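HIAXHD3 (Humicola insolens, PDB 3ZXK) hydrolyses arabinofuranose side chains as a family 43 glycoside hydrolase, in a form whose active site was engineered to add endo-xylanase activity. Local coordinates at residues P275-P279 and W298-Y302. Residues are numbered along the deposited sequence; the frame is centred on the assembly and turned at random.
Sequences PVVAP and WGTSY
Aromatic packing against a blade strand defines this buried contact in the family 43 five-bladed β-propeller: W298, in the loop before strand 301-303, and Y302, within that strand, lie over 275-279, part of strand 273-282. V276 to A278 have ordinary β angles (phi near -130°, psi 134° to 151°), so V276 and A278 both send CB toward 298-302 while V277 turns away. The closest CA atoms are those of W298 and A278, 6.9 Å apart. With chi1 t and chi2 -61°, the indole reaches the strand. Its five-membered ring receives A278 CB as a CH-pi contact, 3.9 Å from the centroid, and V276 CG2 meets W298 CZ2 at 3.7 Å; the small alanine lets the indole lie close to the backbone. W298 NE1 gives a weak hydrogen bond to V277 O (3.2 Å, 144°). Y302 is chi1 m, chi2 -72°; P279 CD lies 3.3 Å from its ring centroid, 12° off the normal, a CH-pi contact in which the compact, puckered proline offers C-H groups to the aromatic face. G299 N donates to Y302 OH at 2.9 Å, folding the loop back over the tyrosine; a CB on G299 would clash with Y302 CZ. Backbone hydrogen bonds join A278 to Y262 and V276 to A264 of antiparallel strand 260-267, both also packed on W298; the N10 side chain hydrogen-bonds V277 N and G299 O, and F8 of strand 7-9, antiparallel to 301-303, touches V277 and Y302.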
loop_
_atom_site.group_PDB
_atom_site.type_symbol
_atom_site.label_atom_id
_atom_site.label_comp_id
_atom_site.label_asym_id
_atom_site.label_seq_id
_atom_site.Cartn_x
_atom_site.Cartn_y
_atom_site.Cartn_z
ATOM N N PRO A 275 -4.110 9.497 0.329
ATOM C CA PRO A 275 -4.741 10.174 1.457
ATOM C C PRO A 275 -4.879 11.691 1.321
ATOM O O PRO A 275 -3.990 12.362 0.776
ATOM C CB PRO A 275 -3.795 9.866 2.634
ATOM C CG PRO A 275 -2.456 9.651 1.997
ATOM C CD PRO A 275 -2.747 9.014 0.651
ATOM N N VAL A 276 -6.003 12.183 1.832
ATOM C CA VAL A 276 -6.294 13.629 1.933
ATOM C C VAL A 276 -6.708 13.903 3.384
ATOM O O VAL A 276 -7.257 13.032 4.058
ATOM C CB VAL A 276 -7.397 14.071 0.931
ATOM C CG1 VAL A 276 -6.893 13.900 -0.502
ATOM C CG2 VAL A 276 -8.655 13.250 1.116
ATOM N N VAL A 277 -6.442 15.127 3.852
ATOM C CA VAL A 277 -6.644 15.512 5.262
ATOM C C VAL A 277 -7.494 16.781 5.343
ATOM O O VAL A 277 -7.286 17.725 4.578
ATOM C CB VAL A 277 -5.281 15.735 5.971
ATOM C CG1 VAL A 277 -5.486 16.084 7.443
ATOM C CG2 VAL A 277 -4.430 14.463 5.887
ATOM N N ALA A 278 -8.487 16.764 6.229
ATOM C CA ALA A 278 -9.249 17.983 6.599
ATOM C C ALA A 278 -9.382 18.130 8.128
ATOM O O ALA A 278 -9.453 17.148 8.839
ATOM C CB ALA A 278 -10.618 17.970 5.953
ATOM N N PRO A 279 -9.464 19.362 8.623
ATOM C CA PRO A 279 -9.791 19.528 10.037
ATOM C C PRO A 279 -11.245 19.148 10.344
ATOM O O PRO A 279 -12.130 19.210 9.461
ATOM C CB PRO A 279 -9.605 21.028 10.280
ATOM C CG PRO A 279 -9.074 21.588 8.999
ATOM C CD PRO A 279 -9.463 20.643 7.905
ATOM N N TRP A 298 -14.018 19.878 0.115
ATOM C CA TRP A 298 -12.843 19.440 0.846
ATOM C C TRP A 298 -11.715 20.293 0.345
ATOM O O TRP A 298 -11.401 20.295 -0.847
ATOM C CB TRP A 298 -12.579 17.969 0.567
ATOM C CG TRP A 298 -11.553 17.350 1.477
ATOM C CD1 TRP A 298 -10.214 17.703 1.636
ATOM C CD2 TRP A 298 -11.761 16.215 2.358
ATOM N NE1 TRP A 298 -9.609 16.887 2.557
ATOM C CE2 TRP A 298 -10.485 15.950 3.007
ATOM C CE3 TRP A 298 -12.850 15.396 2.651
ATOM C CZ2 TRP A 298 -10.335 14.928 3.955
ATOM C CZ3 TRP A 298 -12.696 14.376 3.594
ATOM C CH2 TRP A 298 -11.469 14.147 4.231
ATOM N N GLY A 299 -11.115 21.060 1.235
ATOM C CA GLY A 299 -10.178 22.103 0.824
ATOM C C GLY A 299 -8.887 21.586 0.218
ATOM O O GLY A 299 -8.371 20.533 0.606
ATOM N N THR A 300 -8.351 22.346 -0.729
ATOM C CA THR A 300 -7.054 22.006 -1.322
ATOM C C THR A 300 -5.888 22.323 -0.378
ATOM O O THR A 300 -4.833 21.686 -0.437
ATOM C CB THR A 300 -6.871 22.717 -2.679
ATOM O OG1 THR A 300 -6.967 24.121 -2.476
ATOM C CG2 THR A 300 -7.964 22.289 -3.657
ATOM N N SER A 301 -6.094 23.291 0.515
ATOM C CA SER A 301 -5.093 23.603 1.548
ATOM C C SER A 301 -5.737 23.931 2.871
ATOM O O SER A 301 -6.830 24.506 2.933
ATOM C CB SER A 301 -4.178 24.765 1.129
ATOM O OG SER A 301 -4.913 25.957 1.076
ATOM N N TYR A 302 -5.026 23.589 3.935
ATOM C CA TYR A 302 -5.478 23.856 5.289
ATOM C C TYR A 302 -4.286 24.216 6.179
ATOM O O TYR A 302 -3.133 23.953 5.811
ATOM C CB TYR A 302 -6.127 22.596 5.845
ATOM C CG TYR A 302 -7.510 22.290 5.347
ATOM C CD1 TYR A 302 -8.617 23.052 5.756
ATOM C CD2 TYR A 302 -7.737 21.179 4.544
ATOM C CE1 TYR A 302 -9.906 22.739 5.317
ATOM C CE2 TYR A 302 -9.024 20.842 4.120
ATOM C CZ TYR A 302 -10.104 21.631 4.500
ATOM O OH TYR A 302 -11.385 21.299 4.099
#